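Local coordinates for vanadium-dependent haloperoxidase (Zobellia galactanivorans, PDB 4CIT), which binds vanadate and, as a vanadium-dependent iodoperoxidase, probably uses peroxide to oxidise iodide, at residues P69-A72 and A73-V77; A308-L311 and F312-K316; D392-V395 and P396-L399. All coordinates share one frame; numbering follows the deposited sequence.

The three contacts show how one largely helical chain uses local interactions in different settings. Interactions 1 and 2 each span consecutive turns of a helix, 59-80 and 307-335 respectively, and their centres lie about 9 Å apart. The two helices touch there: Leu311 CD2 comes 3.5 Å from Ala73 C, and Thr315 OG1 makes a weak hydrogen bond with Asn70 O. The sodium ion lies about 7 Å from the Tyr74 side chain and about 9 Å from that of Ala308. Interaction 3 is a surface turn, its centre about 24 Å from that of interaction 2, but its Glu394 side chain is about 12 Å from a bound vanadate.

Interaction 1. Residues P69-A72 and A73-V77; sequences PNVA and AYEIV
Glu75 folds back over the preceding helical turn and meets Val71, a worked example of a buried acidic side chain whose first carbons lie on the helix's own carbonyl while its carboxylate reaches the segment after the helix. Its CB lies 3.6 Å from Val71 O, and the next carbon, CG, settles closer, at 3.3 Å from Val71 O. The same carbonyl takes the backbone hydrogen bond from Glu75 N, at 2.8 Å, so one oxygen meets both the amide and the first carbons of this residue. With CG beside the backbone N (chi1 -67°), the chain stays near the Val71 side, where CG is 4.4 Å from Val71 CG1. A bend at chi2, -64°, then turns the carboxylate off the helix.

Alongside it, Tyr74 CB rests 3.3 Å from Asn70 O, while its ring leads away to a hydrogen bond between OH and Asn85 O, next to the sodium-binding residue Tyr84. The bond from Ile76 N to Ala72 O is weak, at 3.3 Å. Between these turns, backbone N-H...O bonds carry the polar contact, and the side chains add CB and CG against the carbonyl oxygens. Both oxygens of the Glu75 carboxylate are hydrogen-bonded, OE1 with Ser86 OG and OE2 from Leu87 N, which offsets the cost of burying the group and limits its rotation.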
# COMPACT_ATOMS: atom_id res chain seq x y z
N PRO A 69 2.84 11.89 -1.38
CA PRO A 69 4.11 12.39 -1.86
C PRO A 69 4.41 11.98 -3.32
O PRO A 69 4.97 12.76 -4.08
CB PRO A 69 5.09 11.76 -0.90
CG PRO A 69 4.29 11.53 0.38
CD PRO A 69 3.02 11.00 -0.19
N ASN A 70 4.00 10.79 -3.73
CA ASN A 70 4.10 10.46 -5.13
C ASN A 70 3.28 11.33 -6.01
O ASN A 70 3.76 11.75 -7.10
CB ASN A 70 3.78 8.97 -5.37
CG ASN A 70 4.84 8.07 -4.82
OD1 ASN A 70 6.07 8.39 -4.88
ND2 ASN A 70 4.43 6.85 -4.45
N VAL A 71 2.03 11.66 -5.63
CA VAL A 71 1.21 12.54 -6.46
C VAL A 71 1.89 13.86 -6.65
O VAL A 71 1.87 14.42 -7.78
CB VAL A 71 -0.25 12.68 -5.88
CG1 VAL A 71 -1.06 13.76 -6.54
CG2 VAL A 71 -0.97 11.36 -5.97
N ALA A 72 2.43 14.44 -5.55
CA ALA A 72 3.16 15.71 -5.68
C ALA A 72 4.33 15.69 -6.68
O ALA A 72 4.44 16.56 -7.57
CB ALA A 72 3.64 16.22 -4.29
N ALA A 73 5.18 14.67 -6.57
CA ALA A 73 6.26 14.51 -7.53
C ALA A 73 5.80 14.27 -8.92
O ALA A 73 6.31 14.89 -9.89
CB ALA A 73 7.09 13.36 -7.08
N TYR A 74 4.79 13.42 -9.09
CA TYR A 74 4.23 13.14 -10.40
C TYR A 74 3.67 14.37 -11.03
O TYR A 74 3.91 14.67 -12.22
CB TYR A 74 3.11 12.05 -10.32
CG TYR A 74 2.49 11.83 -11.69
CD1 TYR A 74 3.15 11.05 -12.62
CD2 TYR A 74 1.31 12.52 -12.06
CE1 TYR A 74 2.72 10.98 -13.92
CE2 TYR A 74 0.83 12.41 -13.37
CZ TYR A 74 1.49 11.54 -14.24
OH TYR A 74 1.02 11.40 -15.53
N GLU A 75 2.97 15.21 -10.24
CA GLU A 75 2.49 16.45 -10.85
C GLU A 75 3.59 17.36 -11.44
O GLU A 75 3.41 18.05 -12.45
CB GLU A 75 1.58 17.26 -9.92
CG GLU A 75 0.26 16.57 -9.63
CD GLU A 75 -0.58 16.43 -10.94
OE1 GLU A 75 -1.02 17.45 -11.59
OE2 GLU A 75 -0.65 15.32 -11.45
N ILE A 76 4.68 17.43 -10.77
CA ILE A 76 5.89 18.18 -11.28
C ILE A 76 6.37 17.65 -12.61
O ILE A 76 6.55 18.40 -13.61
CB ILE A 76 6.97 18.30 -10.23
CG1 ILE A 76 6.53 19.23 -9.11
CG2 ILE A 76 8.26 18.85 -10.91
CD1 ILE A 76 7.42 19.14 -7.86
N VAL A 77 6.49 16.33 -12.68
CA VAL A 77 6.77 15.67 -13.93
C VAL A 77 5.77 15.93 -15.02
O VAL A 77 6.17 16.34 -16.13
CB VAL A 77 6.98 14.17 -13.73
CG1 VAL A 77 7.12 13.46 -15.05
CG2 VAL A 77 8.18 13.96 -12.91

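Interaction 2. Residues A308-L311 and F312-K316; sequences AKTL and FAYTK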
# COMPACT_ATOMS: atom_id res chain seq x y z
N ALA A 308 10.79 9.66 -14.82
CA ALA A 308 9.38 9.86 -15.10
C ALA A 308 8.56 8.59 -15.17
O ALA A 308 7.46 8.56 -14.61
CB ALA A 308 9.14 10.71 -16.34
N LYS A 309 9.09 7.54 -15.81
CA LYS A 309 8.38 6.27 -15.93
C LYS A 309 8.29 5.60 -14.54
O LYS A 309 7.26 5.08 -14.17
CB LYS A 309 9.09 5.36 -16.88
CG LYS A 309 8.57 3.94 -17.01
CD LYS A 309 7.18 3.88 -17.48
CE LYS A 309 6.81 2.40 -17.79
NZ LYS A 309 7.58 1.79 -18.93
N THR A 310 9.35 5.70 -13.81
CA THR A 310 9.34 5.18 -12.39
C THR A 310 8.25 5.85 -11.58
O THR A 310 7.48 5.20 -10.87
CB THR A 310 10.70 5.36 -11.72
OG1 THR A 310 11.65 4.61 -12.43
CG2 THR A 310 10.70 4.87 -10.24
N LEU A 311 8.20 7.19 -11.59
CA LEU A 311 7.16 7.93 -10.88
C LEU A 311 5.78 7.69 -11.29
O LEU A 311 4.90 7.54 -10.48
CB LEU A 311 7.51 9.40 -10.92
CG LEU A 311 6.92 10.33 -9.95
CD1 LEU A 311 6.88 9.80 -8.51
CD2 LEU A 311 7.71 11.64 -10.09
N PHE A 312 5.55 7.59 -12.60
CA PHE A 312 4.32 7.14 -13.14
C PHE A 312 3.88 5.81 -12.53
O PHE A 312 2.75 5.70 -12.06
CB PHE A 312 4.52 7.02 -14.62
CG PHE A 312 3.48 6.26 -15.36
CD1 PHE A 312 2.30 6.81 -15.70
CD2 PHE A 312 3.79 5.00 -15.86
CE1 PHE A 312 1.35 6.08 -16.44
CE2 PHE A 312 2.90 4.31 -16.65
CZ PHE A 312 1.66 4.81 -16.90
N ALA A 313 4.74 4.86 -12.52
CA ALA A 313 4.38 3.60 -12.02
C ALA A 313 4.05 3.61 -10.49
O ALA A 313 3.02 3.03 -10.00
CB ALA A 313 5.45 2.59 -12.30
N TYR A 314 4.93 4.28 -9.72
CA TYR A 314 4.70 4.36 -8.29
C TYR A 314 3.42 5.12 -7.95
O TYR A 314 2.72 4.80 -6.99
CB TYR A 314 5.86 5.01 -7.54
CG TYR A 314 7.17 4.36 -7.64
CD1 TYR A 314 7.34 3.14 -8.21
CD2 TYR A 314 8.27 4.95 -7.07
CE1 TYR A 314 8.61 2.53 -8.24
CE2 TYR A 314 9.54 4.35 -7.06
CZ TYR A 314 9.69 3.14 -7.70
OH TYR A 314 10.95 2.56 -7.82
N THR A 315 3.10 6.15 -8.72
CA THR A 315 1.92 6.91 -8.49
C THR A 315 0.68 6.20 -8.80
O THR A 315 -0.26 6.16 -7.96
CB THR A 315 2.02 8.25 -9.25
OG1 THR A 315 3.23 8.91 -8.81
CG2 THR A 315 0.86 9.13 -8.86
N LYS A 316 0.64 5.53 -9.95
CA LYS A 316 -0.56 4.78 -10.29
C LYS A 316 -0.77 3.62 -9.23
O LYS A 316 -1.92 3.42 -8.79
CB LYS A 316 -0.49 4.28 -11.72
CG LYS A 316 -1.83 3.88 -12.28
CD LYS A 316 -1.79 3.35 -13.72
CE LYS A 316 -1.25 4.27 -14.75
NZ LYS A 316 -1.61 3.84 -16.16
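Thr310 and Tyr314 leave the helix in the same direction and show how residues four apart can pair a methyl with a ring. The methyl CG2 of Thr310 stands over one face of the Tyr314 ring, 3.6 Å from its centroid and 27° off the normal. It is displaced toward the phenolic end, so that CZ, at 3.2 Å from CG2, is the closest ring atom of this CH-pi contact. A chi1 of -63° in Thr310 turns CG2 to this face and leaves OG1 to bond with Asp306 O and Arg301 NH2; Tyr314 OH goes on to Asp42 OD1.

Lys309 and Phe312 meet at a slant. Lys309 CD touches Phe312 CD2 at 3.9 Å, and the Lys309 carbonyl oxygen lies at the ring edge, in its plane. Outside the two segments, the Phe312 ring meets that of Tyr84, a sodium ligand.

Leu311 and Thr315 are joined at the Leu311 carbonyl, by a backbone and a side-chain donor. Leu311 O accepts from Thr315 N at 2.9 Å and from Thr315 OG1 at 2.7 Å, the two donors arriving from opposite faces of the carbonyl plane. The OG1 bond holds the hydroxyl against the preceding turn. Such i to i+4 pairing is characteristic of alpha-helices, where serine and threonine hydroxyls commonly bond back to the carbonyl four residues earlier; helix 307-335 also carries the vanadate-pocket residue Lys332.

Interaction 3. Residues D392-V395 and P396-L399; sequences DTEV and PYGL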
# COMPACT_ATOMS: atom_id res chain seq x y z
N ASP A 392 13.07 -9.55 -3.26
CA ASP A 392 13.97 -9.40 -2.09
C ASP A 392 13.52 -8.35 -1.09
O ASP A 392 14.30 -7.91 -0.22
CB ASP A 392 15.40 -9.10 -2.53
CG ASP A 392 15.58 -7.71 -3.12
OD1 ASP A 392 14.57 -7.09 -3.47
OD2 ASP A 392 16.79 -7.31 -3.36
N THR A 393 12.22 -8.02 -1.10
CA THR A 393 11.72 -6.95 -0.26
C THR A 393 11.77 -7.26 1.22
O THR A 393 11.89 -6.33 2.01
CB THR A 393 10.27 -6.55 -0.60
OG1 THR A 393 9.39 -7.67 -0.43
CG2 THR A 393 10.18 -6.07 -2.01
N GLU A 394 11.69 -8.54 1.58
CA GLU A 394 11.61 -9.03 2.93
C GLU A 394 12.96 -9.44 3.47
O GLU A 394 13.07 -9.72 4.66
CB GLU A 394 10.65 -10.24 2.99
CG GLU A 394 9.19 -9.99 2.54
CD GLU A 394 8.35 -9.13 3.53
OE1 GLU A 394 8.65 -9.13 4.74
OE2 GLU A 394 7.31 -8.55 3.18
N VAL A 395 14.02 -9.40 2.64
CA VAL A 395 15.34 -9.71 3.13
C VAL A 395 15.75 -8.88 4.34
O VAL A 395 16.31 -9.41 5.24
CB VAL A 395 16.39 -9.70 1.99
CG1 VAL A 395 17.82 -9.88 2.49
CG2 VAL A 395 16.10 -10.80 0.99
N PRO A 396 15.54 -7.57 4.35
CA PRO A 396 15.91 -6.84 5.59
C PRO A 396 15.04 -7.11 6.82
O PRO A 396 15.35 -6.55 7.91
CB PRO A 396 15.63 -5.38 5.21
CG PRO A 396 15.69 -5.37 3.75
CD PRO A 396 15.06 -6.64 3.31
N TYR A 397 13.98 -7.94 6.68
CA TYR A 397 12.97 -8.19 7.72
C TYR A 397 12.97 -9.66 8.05
O TYR A 397 11.96 -10.19 8.43
CB TYR A 397 11.55 -7.69 7.24
CG TYR A 397 11.66 -6.30 6.83
CD1 TYR A 397 11.91 -5.32 7.77
CD2 TYR A 397 11.59 -5.92 5.49
CE1 TYR A 397 12.10 -3.99 7.40
CE2 TYR A 397 11.78 -4.57 5.11
CZ TYR A 397 12.05 -3.62 6.05
OH TYR A 397 12.19 -2.29 5.69
N GLY A 398 14.09 -10.34 7.81
CA GLY A 398 14.26 -11.67 8.36
C GLY A 398 14.02 -12.82 7.42
O GLY A 398 14.19 -13.99 7.85
N LEU A 399 13.61 -12.53 6.16
CA LEU A 399 13.14 -13.58 5.22
C LEU A 399 14.06 -13.79 4.00
O LEU A 399 14.89 -12.94 3.67
CB LEU A 399 11.74 -13.19 4.74
CG LEU A 399 10.77 -13.29 5.93
CD1 LEU A 399 9.86 -12.12 6.02
CD2 LEU A 399 10.00 -14.57 5.89
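Glu394 and Leu399 meet across a tight bend in the connection between the antiparallel strands 389-391 and 402-404, where a type I beta turn from Asp392 to Val395 overlaps a second turn, Glu394 to Tyr397, whose middle residues also have type I angles. The example shows how one carbonyl can organise a compact reversal.

The hydrogen bonds centre on Glu394 O, which accepts from Tyr397 N at 2.8 Å and from Leu399 N at 3.2 Å. The two donors stand above opposite faces of the carbonyl plane, well out of it, so the oxygen is clasped between them. Gly398 lies between the two donor residues with a positive phi of 101°, a conformation that would jam a CB against the preceding carbonyl and so suits glycine.

Side-chain packing accompanies this. Glu394 and Leu399 extend together, with their CB atoms 3.6 Å apart. Because Glu394 bends at chi2 (-71°), OE1 comes back to within 3.5 Å of Leu399 CD1, a carboxylate oxygen against a methyl. Val395 CB packs on Pro396 CD at 3.6 Å.

Around the aromatic ring, Pro396 CB lies over the centre of one face of Tyr397, whereas Thr393 O meets the ring edge in plane, 3.5 Å from Tyr397 CD2. Weaker polar closure comes from a CA-H...O contact, nearly straight at 164°, in which Val395 CA approaches Leu399 O to 3.3 Å.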